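Local coordinates for mitogen-activated protein kinase, putative (Map kinase-like protein) (Leishmania major, PDB 3PG1) that probably transfers phosphate from ATP to serine or threonine residues of other proteins, as a member of the MAP kinase family, at residues 11-16 against 51-56; 65-70 against 107-112; 71-76 against 348-353. All blocks are in the same frame, centred on the assembly; numbering follows the deposited sequence.

Interaction 1 of 3, residues 11-16 against 51-56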
loop_
_atom_site.group_PDB
_atom_site.type_symbol
_atom_site.label_atom_id
_atom_site.label_comp_id
_atom_site.label_asym_id
_atom_site.label_seq_id
_atom_site.Cartn_x
_atom_site.Cartn_y
_atom_site.Cartn_z
ATOM N N ARG A 11 -7.781 20.131 -19.353
ATOM C CA ARG A 11 -8.453 20.483 -20.604
ATOM C C ARG A 11 -8.687 19.229 -21.469
ATOM O O ARG A 11 -9.806 19.039 -21.959
ATOM C CB ARG A 11 -7.645 21.575 -21.344
ATOM C CG ARG A 11 -8.175 22.004 -22.717
ATOM C CD ARG A 11 -7.484 23.257 -23.262
ATOM N NE ARG A 11 -6.020 23.163 -23.262
ATOM C CZ ARG A 11 -5.219 23.884 -22.481
ATOM N NH1 ARG A 11 -5.728 24.775 -21.638
ATOM N NH2 ARG A 11 -3.904 23.716 -22.534
ATOM N N ASP A 12 -7.655 18.356 -21.607
ATOM C CA ASP A 12 -7.747 17.096 -22.365
ATOM C C ASP A 12 -8.818 16.168 -21.759
ATOM O O ASP A 12 -9.684 15.673 -22.490
ATOM C CB ASP A 12 -6.382 16.365 -22.438
ATOM C CG ASP A 12 -5.359 16.947 -23.415
ATOM O OD1 ASP A 12 -5.765 17.729 -24.313
ATOM O OD2 ASP A 12 -4.163 16.579 -23.314
ATOM N N LEU A 13 -8.772 15.978 -20.423
ATOM C CA LEU A 13 -9.723 15.144 -19.695
ATOM C C LEU A 13 -11.164 15.649 -19.817
ATOM O O LEU A 13 -12.050 14.841 -20.107
ATOM C CB LEU A 13 -9.327 14.993 -18.219
ATOM C CG LEU A 13 -10.170 14.000 -17.393
ATOM C CD1 LEU A 13 -9.951 12.572 -17.843
ATOM C CD2 LEU A 13 -9.871 14.130 -15.931
ATOM N N ILE A 14 -11.395 16.978 -19.600
ATOM C CA ILE A 14 -12.730 17.595 -19.697
ATOM C C ILE A 14 -13.364 17.261 -21.055
ATOM O O ILE A 14 -14.461 16.699 -21.090
ATOM C CB ILE A 14 -12.725 19.131 -19.385
ATOM C CG1 ILE A 14 -12.399 19.388 -17.892
ATOM C CG2 ILE A 14 -14.067 19.799 -19.778
ATOM C CD1 ILE A 14 -12.104 20.880 -17.485
ATOM N N ALA A 15 -12.640 17.558 -22.161
ATOM C CA ALA A 15 -13.096 17.315 -23.541
ATOM C C ALA A 15 -13.402 15.826 -23.782
ATOM O O ALA A 15 -14.486 15.504 -24.266
ATOM C CB ALA A 15 -12.054 17.810 -24.533
ATOM N N GLU A 16 -12.468 14.923 -23.393
ATOM C CA GLU A 16 -12.661 13.480 -23.572
ATOM C C GLU A 16 -13.877 12.954 -22.813
ATOM O O GLU A 16 -14.658 12.186 -23.382
ATOM C CB GLU A 16 -11.391 12.702 -23.212
ATOM C CG GLU A 16 -10.301 12.852 -24.262
ATOM C CD GLU A 16 -8.877 12.698 -23.759
ATOM O OE1 GLU A 16 -8.672 12.133 -22.658
ATOM O OE2 GLU A 16 -7.955 13.133 -24.484
ATOM N N ILE A 51 -9.698 11.220 -10.877
ATOM C CA ILE A 51 -9.777 10.671 -12.232
ATOM C C ILE A 51 -8.400 10.634 -12.888
ATOM O O ILE A 51 -7.833 11.682 -13.241
ATOM C CB ILE A 51 -10.860 11.342 -13.114
ATOM C CG1 ILE A 51 -12.260 11.296 -12.423
ATOM C CG2 ILE A 51 -10.896 10.684 -14.504
ATOM C CD1 ILE A 51 -13.214 12.452 -12.806
ATOM N N LYS A 52 -7.870 9.407 -13.038
ATOM C CA LYS A 52 -6.581 9.141 -13.664
ATOM C C LYS A 52 -6.778 8.847 -15.145
ATOM O O LYS A 52 -7.633 8.037 -15.515
ATOM C CB LYS A 52 -5.854 7.980 -12.958
ATOM C CG LYS A 52 -4.395 7.810 -13.392
ATOM C CD LYS A 52 -3.742 6.648 -12.658
ATOM C CE LYS A 52 -2.461 6.179 -13.303
ATOM N NZ LYS A 52 -1.901 4.982 -12.611
ATOM N N ARG A 53 -5.983 9.520 -15.984
ATOM C CA ARG A 53 -5.997 9.402 -17.440
ATOM C C ARG A 53 -4.644 8.834 -17.886
ATOM O O ARG A 53 -3.620 9.487 -17.710
ATOM C CB ARG A 53 -6.263 10.789 -18.067
ATOM C CG ARG A 53 -6.396 10.830 -19.584
ATOM C CD ARG A 53 -6.270 12.270 -20.037
ATOM N NE ARG A 53 -6.302 12.434 -21.491
ATOM C CZ ARG A 53 -5.232 12.660 -22.250
ATOM N NH1 ARG A 53 -4.022 12.712 -21.704
ATOM N NH2 ARG A 53 -5.365 12.835 -23.560
ATOM N N VAL A 54 -4.656 7.612 -18.434
ATOM C CA VAL A 54 -3.478 6.886 -18.920
ATOM C C VAL A 54 -3.492 6.990 -20.454
ATOM O O VAL A 54 -4.399 6.451 -21.102
ATOM C CB VAL A 54 -3.476 5.405 -18.440
ATOM C CG1 VAL A 54 -2.289 4.636 -19.011
ATOM C CG2 VAL A 54 -3.514 5.297 -16.909
ATOM N N PHE A 55 -2.502 7.703 -21.025
ATOM C CA PHE A 55 -2.393 7.884 -22.469
ATOM C C PHE A 55 -0.954 7.666 -22.984
ATOM O O PHE A 55 -0.631 6.565 -23.448
ATOM C CB PHE A 55 -3.006 9.234 -22.912
ATOM C CG PHE A 55 -2.876 9.613 -24.376
ATOM C CD1 PHE A 55 -3.170 8.695 -25.382
ATOM C CD2 PHE A 55 -2.525 10.908 -24.747
ATOM C CE1 PHE A 55 -3.068 9.054 -26.731
ATOM C CE2 PHE A 55 -2.433 11.266 -26.095
ATOM C CZ PHE A 55 -2.710 10.339 -27.077
ATOM N N ASN A 56 -0.099 8.699 -22.887
ATOM C CA ASN A 56 1.273 8.642 -23.378
ATOM C C ASN A 56 2.362 8.838 -22.318
ATOM O O ASN A 56 2.080 9.144 -21.152
ATOM C CB ASN A 56 1.451 9.604 -24.561
ATOM C CG ASN A 56 0.725 9.184 -25.820
ATOM O OD1 ASN A 56 0.211 8.066 -25.942
ATOM N ND2 ASN A 56 0.672 10.074 -26.795
#
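Arg53 meets Glu16 side-on, offering NE and NH2 to the two carboxylate oxygens in a paired salt bridge. NE lies 2.7 Å from Glu16 OE1 in an almost straight bond, and NH2 2.8 Å from Glu16 OE2. Both oxygens use their syn lone pairs, and the carboxylate and guanidinium planes, 19° apart, are nearly coplanar, although the two side chains as a whole cross at about a right angle. CG of Arg53 is anti to the backbone N (chi1 -176°), and the chain stays extended to NE, which carries the charged group across to the helix. Asp12 comes over one face of the same guanidinium: its CB sits 3.8 Å from Arg53 NH2, toward the rim. Its OD2 is 3.9 Å from that NH2, a long ion pair well out of the plane that adds charge attraction but receives no N-H. Nearer the strand backbone, Leu13 slides past Arg53 in the opposite direction, with CD1 4.1 Å from Arg53 CB, and its CD2 reaches CG2 of Ile51 at 3.9 Å. The contact lays helix 7-19 across strand 48-54 of the antiparallel N-lobe sheet, the axes of the two segments at 95°. Tyr110 of the adjacent strand 108-114 hydrogen-bonds Glu16 OE1, while Leu13 also packs on Val26 of strand 25-33 and Cys39 of strand 36-42.

Interaction 2 of 3, residues 65-70 against 107-112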
loop_
_atom_site.group_PDB
_atom_site.type_symbol
_atom_site.label_atom_id
_atom_site.label_comp_id
_atom_site.label_asym_id
_atom_site.label_seq_id
_atom_site.Cartn_x
_atom_site.Cartn_y
_atom_site.Cartn_z
ATOM N N ASN A 65 2.846 5.199 -26.660
ATOM C CA ASN A 65 1.476 5.013 -26.202
ATOM C C ASN A 65 1.514 3.826 -25.228
ATOM O O ASN A 65 1.970 2.737 -25.602
ATOM C CB ASN A 65 0.521 4.743 -27.367
ATOM C CG ASN A 65 -0.942 4.683 -26.969
ATOM O OD1 ASN A 65 -1.662 3.739 -27.312
ATOM N ND2 ASN A 65 -1.425 5.698 -26.257
ATOM N N ILE A 66 1.100 4.058 -23.973
ATOM C CA ILE A 66 1.106 3.044 -22.913
ATOM C C ILE A 66 0.450 1.723 -23.343
ATOM O O ILE A 66 1.140 0.704 -23.429
ATOM C CB ILE A 66 0.592 3.609 -21.559
ATOM C CG1 ILE A 66 1.569 4.664 -20.996
ATOM C CG2 ILE A 66 0.362 2.497 -20.540
ATOM C CD1 ILE A 66 0.927 5.908 -20.469
ATOM N N LEU A 67 -0.840 1.767 -23.698
ATOM C CA LEU A 67 -1.620 0.596 -24.104
ATOM C C LEU A 67 -1.169 -0.077 -25.415
ATOM O O LEU A 67 -1.630 -1.180 -25.728
ATOM C CB LEU A 67 -3.130 0.905 -24.077
ATOM C CG LEU A 67 -3.871 0.627 -22.757
ATOM C CD1 LEU A 67 -3.323 1.459 -21.588
ATOM C CD2 LEU A 67 -5.350 0.897 -22.899
ATOM N N SER A 68 -0.230 0.561 -26.146
ATOM C CA SER A 68 0.352 0.026 -27.375
ATOM C C SER A 68 1.666 -0.737 -27.142
ATOM O O SER A 68 1.996 -1.619 -27.938
ATOM C CB SER A 68 0.530 1.121 -28.416
ATOM O OG SER A 68 -0.662 1.222 -29.174
ATOM N N ASP A 69 2.406 -0.417 -26.056
ATOM C CA ASP A 69 3.663 -1.105 -25.747
ATOM C C ASP A 69 3.434 -2.268 -24.783
ATOM O O ASP A 69 2.892 -2.058 -23.700
ATOM C CB ASP A 69 4.727 -0.139 -25.195
ATOM C CG ASP A 69 5.985 -0.854 -24.733
ATOM O OD1 ASP A 69 6.809 -1.224 -25.599
ATOM O OD2 ASP A 69 6.116 -1.097 -23.512
ATOM N N SER A 70 3.901 -3.473 -25.168
ATOM C CA SER A 70 3.788 -4.733 -24.423
ATOM C C SER A 70 4.071 -4.647 -22.918
ATOM O O SER A 70 3.199 -5.006 -22.122
ATOM C CB SER A 70 4.658 -5.812 -25.060
ATOM O OG SER A 70 4.598 -7.028 -24.329
ATOM N N HIS A 107 -4.746 4.885 -27.929
ATOM C CA HIS A 107 -5.513 4.239 -26.859
ATOM C C HIS A 107 -5.387 4.975 -25.532
ATOM O O HIS A 107 -4.274 5.331 -25.121
ATOM C CB HIS A 107 -5.123 2.757 -26.707
ATOM C CG HIS A 107 -4.903 2.040 -28.007
ATOM N ND1 HIS A 107 -3.649 1.582 -28.376
ATOM C CD2 HIS A 107 -5.781 1.744 -28.993
ATOM C CE1 HIS A 107 -3.807 1.022 -29.564
ATOM N NE2 HIS A 107 -5.071 1.105 -29.982
ATOM N N LYS A 108 -6.544 5.194 -24.864
ATOM C CA LYS A 108 -6.647 5.869 -23.563
ATOM C C LYS A 108 -7.371 5.005 -22.529
ATOM O O LYS A 108 -8.306 4.275 -22.866
ATOM C CB LYS A 108 -7.349 7.236 -23.692
ATOM C CG LYS A 108 -6.474 8.322 -24.308
ATOM C CD LYS A 108 -7.272 9.497 -24.832
ATOM C CE LYS A 108 -6.465 10.347 -25.788
ATOM N NZ LYS A 108 -7.000 10.271 -27.173
ATOM N N LEU A 109 -6.938 5.110 -21.269
ATOM C CA LEU A 109 -7.524 4.396 -20.137
ATOM C C LEU A 109 -7.814 5.385 -19.016
ATOM O O LEU A 109 -6.986 6.245 -18.692
ATOM C CB LEU A 109 -6.638 3.214 -19.684
ATOM C CG LEU A 109 -6.834 2.618 -18.268
ATOM C CD1 LEU A 109 -8.177 1.917 -18.117
ATOM C CD2 LEU A 109 -5.746 1.642 -17.946
ATOM N N TYR A 110 -9.021 5.285 -18.465
ATOM C CA TYR A 110 -9.487 6.166 -17.403
ATOM C C TYR A 110 -9.797 5.354 -16.184
ATOM O O TYR A 110 -10.464 4.311 -16.258
ATOM C CB TYR A 110 -10.704 6.987 -17.847
ATOM C CG TYR A 110 -10.495 7.727 -19.149
ATOM C CD1 TYR A 110 -10.085 9.057 -19.163
ATOM C CD2 TYR A 110 -10.693 7.092 -20.374
ATOM C CE1 TYR A 110 -9.886 9.743 -20.361
ATOM C CE2 TYR A 110 -10.460 7.755 -21.578
ATOM C CZ TYR A 110 -10.072 9.086 -21.569
ATOM O OH TYR A 110 -9.836 9.735 -22.757
ATOM N N LEU A 111 -9.282 5.833 -15.059
ATOM C CA LEU A 111 -9.411 5.188 -13.776
ATOM C C LEU A 111 -9.991 6.119 -12.766
ATOM O O LEU A 111 -9.467 7.208 -12.525
ATOM C CB LEU A 111 -8.040 4.687 -13.329
ATOM C CG LEU A 111 -7.446 3.645 -14.253
ATOM C CD1 LEU A 111 -5.953 3.499 -14.019
ATOM C CD2 LEU A 111 -8.214 2.327 -14.139
ATOM N N VAL A 112 -11.093 5.692 -12.182
ATOM C CA VAL A 112 -11.805 6.489 -11.201
ATOM C C VAL A 112 -11.796 5.795 -9.833
ATOM O O VAL A 112 -12.171 4.609 -9.710
ATOM C CB VAL A 112 -13.240 6.825 -11.674
ATOM C CG1 VAL A 112 -13.855 7.917 -10.810
ATOM C CG2 VAL A 112 -13.265 7.232 -13.150
HETATM O O HOH W 1 -2.291 4.525 -23.138
#
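Asn65 and His107 hold most of the polar contact. ND2 of Asn65 donates to His107 O at 3.1 Å; that oxygen lies close to the amide plane of Asn65, and ND2 meets one of its lone pairs in the carbonyl plane. ND2 is also bonded to Asn56 OD1. Asn65 OD1 takes two weak bonds, from His107 ND1 at 3.1 Å and from His107 N at 3.3 Å, with the amide and ring planes 42° apart. Ser68 OG donates weakly to the same OD1 and lies at the edge of the imidazole, 3.1 Å from His107 ND1. A water also bridges the segments, accepting from Leu67 N and donating to His107 O at 2.9 Å. In kinase terms, the turn leading into helix 70-85, the αC helix by its place in the fold, is thereby tied to the start of strand 108-114. Asp69 stands at that helix's N-cap, its OD2 accepting from Leu72 N. The apolar contacts come from Leu67: its CB rests 3.8 Å from His107 CB, and CD2 reaches Leu109 CB at 4.2 Å, the two leucine side chains crossing at about a right angle. Leu109 in turn packs on Val76 and Ile80 of the helix.

Interaction 3 of 3, residues 71-76 against 348-353; sequences FLCKRV and DMHKIF
Met349 reaches from helix 346-360 to the side chain of Cys73 and to the backbone N and side chain of Lys74, and it can be followed atom by atom. CB lies 3.8 Å from Cys73 SG. Beyond CG, chi2 at 179° sends SD straight out toward the neighbouring helix. SD settles 3.7 Å from Cys73 SG, so the two sulfurs touch, and 3.5 Å from Lys74 N; it also lies against Cys73 CB. The terminal CE rests on the aliphatic part of Lys74, 3.8 Å from its CB and 4.0 Å from its CD. The lysine turns its own end elsewhere: NZ makes a weak hydrogen bond to Glu341 O.

The two helix segments run nearly parallel, their axes 10.5 Å apart at 23°. By its place in the fold, helix 70-85 is the kinase αC helix, and helix 346-360 belongs to the C-terminal extension, which returns to pack on the N-lobe as in other MAP kinases.

On helix 70-85, Cys73 answers the methionine. With SG anti to its backbone N, chi1 puts the sulfur on the side of helix 346-360, where it meets the Phe353 ring at its edge, in the ring plane, 3.6 Å from CE1, a Cys sulfur-aromatic contact. It also lies at the edge of the His350 imidazole, near that plane, so the two aromatic groups meet the same thiol without either turning its face to it. Phe353 CZ lies 3.8 Å from Cys73 O, with Val76 C a little farther off, and the ring also packs on Leu77 and Leu109. His350 stacks on Phe101, and its NE2 is hydrogen-bonded to Leu67 O.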
loop_
_atom_site.group_PDB
_atom_site.type_symbol
_atom_site.label_atom_id
_atom_site.label_comp_id
_atom_site.label_asym_id
_atom_site.label_seq_id
_atom_site.Cartn_x
_atom_site.Cartn_y
_atom_site.Cartn_z
ATOM N N PHE A 71 5.283 -4.192 -22.537
ATOM C CA PHE A 71 5.718 -4.097 -21.142
ATOM C C PHE A 71 4.874 -3.126 -20.303
ATOM O O PHE A 71 4.364 -3.516 -19.250
ATOM C CB PHE A 71 7.225 -3.775 -21.064
ATOM C CG PHE A 71 7.742 -3.448 -19.683
ATOM C CD1 PHE A 71 8.047 -4.459 -18.779
ATOM C CD2 PHE A 71 7.933 -2.130 -19.287
ATOM C CE1 PHE A 71 8.515 -4.154 -17.499
ATOM C CE2 PHE A 71 8.398 -1.826 -18.008
ATOM C CZ PHE A 71 8.688 -2.839 -17.123
ATOM N N LEU A 72 4.739 -1.873 -20.771
ATOM C CA LEU A 72 3.967 -0.823 -20.095
ATOM C C LEU A 72 2.485 -1.183 -19.995
ATOM O O LEU A 72 1.894 -0.981 -18.931
ATOM C CB LEU A 72 4.172 0.557 -20.756
ATOM C CG LEU A 72 5.628 1.048 -20.867
ATOM C CD1 LEU A 72 5.720 2.317 -21.695
ATOM C CD2 LEU A 72 6.280 1.211 -19.495
ATOM N N CYS A 73 1.910 -1.766 -21.084
ATOM C CA CYS A 73 0.520 -2.226 -21.139
ATOM C C CYS A 73 0.283 -3.273 -20.046
ATOM O O CYS A 73 -0.680 -3.139 -19.280
ATOM C CB CYS A 73 0.177 -2.773 -22.520
ATOM S SG CYS A 73 -1.578 -3.130 -22.771
ATOM N N LYS A 74 1.210 -4.264 -19.930
ATOM C CA LYS A 74 1.185 -5.337 -18.931
ATOM C C LYS A 74 1.259 -4.784 -17.504
ATOM O O LYS A 74 0.540 -5.271 -16.628
ATOM C CB LYS A 74 2.323 -6.349 -19.184
ATOM C CG LYS A 74 2.206 -7.646 -18.381
ATOM C CD LYS A 74 2.745 -8.854 -19.144
ATOM C CE LYS A 74 4.233 -9.098 -18.987
ATOM N NZ LYS A 74 4.574 -9.707 -17.672
ATOM N N ARG A 75 2.130 -3.787 -17.272
ATOM C CA ARG A 75 2.296 -3.137 -15.974
ATOM C C ARG A 75 0.963 -2.501 -15.528
ATOM O O ARG A 75 0.534 -2.716 -14.395
ATOM C CB ARG A 75 3.417 -2.084 -16.042
ATOM C CG ARG A 75 3.491 -1.164 -14.820
ATOM C CD ARG A 75 4.497 -0.044 -15.017
ATOM N NE ARG A 75 5.348 0.129 -13.840
ATOM C CZ ARG A 75 6.444 -0.582 -13.593
ATOM N NH1 ARG A 75 6.837 -1.530 -14.438
ATOM N NH2 ARG A 75 7.152 -0.359 -12.494
ATOM N N VAL A 76 0.315 -1.735 -16.429
ATOM C CA VAL A 76 -0.966 -1.070 -16.143
ATOM C C VAL A 76 -2.118 -2.092 -15.979
ATOM O O VAL A 76 -2.953 -1.923 -15.089
ATOM C CB VAL A 76 -1.294 0.094 -17.134
ATOM C CG1 VAL A 76 -2.471 0.921 -16.627
ATOM C CG2 VAL A 76 -0.086 1.004 -17.319
ATOM N N ASP A 348 -3.892 -9.085 -27.060
ATOM C CA ASP A 348 -4.375 -10.093 -26.108
ATOM C C ASP A 348 -4.743 -9.394 -24.793
ATOM O O ASP A 348 -5.765 -9.728 -24.193
ATOM C CB ASP A 348 -3.314 -11.190 -25.861
ATOM C CG ASP A 348 -3.272 -12.327 -26.879
ATOM O OD1 ASP A 348 -4.278 -12.520 -27.600
ATOM O OD2 ASP A 348 -2.258 -13.063 -26.908
ATOM N N MET A 349 -3.928 -8.392 -24.385
ATOM C CA MET A 349 -4.102 -7.576 -23.179
ATOM C C MET A 349 -5.314 -6.648 -23.283
ATOM O O MET A 349 -6.039 -6.498 -22.297
ATOM C CB MET A 349 -2.840 -6.750 -22.893
ATOM C CG MET A 349 -1.668 -7.569 -22.425
ATOM S SD MET A 349 -0.248 -6.496 -22.145
ATOM C CE MET A 349 1.073 -7.619 -22.545
ATOM N N HIS A 350 -5.525 -6.020 -24.478
ATOM C CA HIS A 350 -6.651 -5.125 -24.785
ATOM C C HIS A 350 -7.982 -5.840 -24.542
ATOM O O HIS A 350 -8.926 -5.223 -24.040
ATOM C CB HIS A 350 -6.577 -4.646 -26.246
ATOM C CG HIS A 350 -5.636 -3.504 -26.499
ATOM N ND1 HIS A 350 -5.655 -2.818 -27.698
ATOM C CD2 HIS A 350 -4.690 -2.956 -25.700
ATOM C CE1 HIS A 350 -4.725 -1.882 -27.594
ATOM N NE2 HIS A 350 -4.117 -1.930 -26.411
ATOM N N LYS A 351 -8.042 -7.156 -24.890
ATOM C CA LYS A 351 -9.195 -8.037 -24.669
ATOM C C LYS A 351 -9.421 -8.203 -23.160
ATOM O O LYS A 351 -10.570 -8.187 -22.721
ATOM C CB LYS A 351 -8.967 -9.412 -25.316
ATOM N N ILE A 352 -8.327 -8.340 -22.373
ATOM C CA ILE A 352 -8.396 -8.465 -20.905
ATOM C C ILE A 352 -8.928 -7.156 -20.302
ATOM O O ILE A 352 -9.745 -7.228 -19.393
ATOM C CB ILE A 352 -7.084 -8.981 -20.233
ATOM C CG1 ILE A 352 -6.594 -10.304 -20.878
ATOM C CG2 ILE A 352 -7.257 -9.156 -18.700
ATOM C CD1 ILE A 352 -5.130 -10.678 -20.547
ATOM N N PHE A 353 -8.529 -5.976 -20.845
ATOM C CA PHE A 353 -9.039 -4.677 -20.392
ATOM C C PHE A 353 -10.548 -4.601 -20.620
ATOM O O PHE A 353 -11.279 -4.208 -19.705
ATOM C CB PHE A 353 -8.331 -3.497 -21.082
ATOM C CG PHE A 353 -6.961 -3.145 -20.540
ATOM C CD1 PHE A 353 -5.812 -3.431 -21.269
ATOM C CD2 PHE A 353 -6.824 -2.495 -19.314
ATOM C CE1 PHE A 353 -4.550 -3.086 -20.777
ATOM C CE2 PHE A 353 -5.559 -2.150 -18.825
ATOM C CZ PHE A 353 -4.433 -2.433 -19.567
#

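Interactions 1 and 2, with centres 11 Å apart, meet in the sheet, where strands 48-54 and 108-114 are neighbours: Val54 N lies 2.7 Å from Leu109 O, a probable hydrogen bond, and Glu16 OE2 packs 3.4 Å from Lys108 CE. Interactions 2 and 3 are closer, centres 8 Å apart, and join where His350 NE2 stands 2.7 Å from Leu67 O, a probable hydrogen bond that ties helix 346-360 to the turn before helix 70-85. Interactions 1 and 3, 19 Å apart between centres, do not touch. Between Ile51 and Arg53, Lys52 holds the position of the VAIK-motif lysine; its ion pair with Glu79 of helix 70-85 is long and weak here.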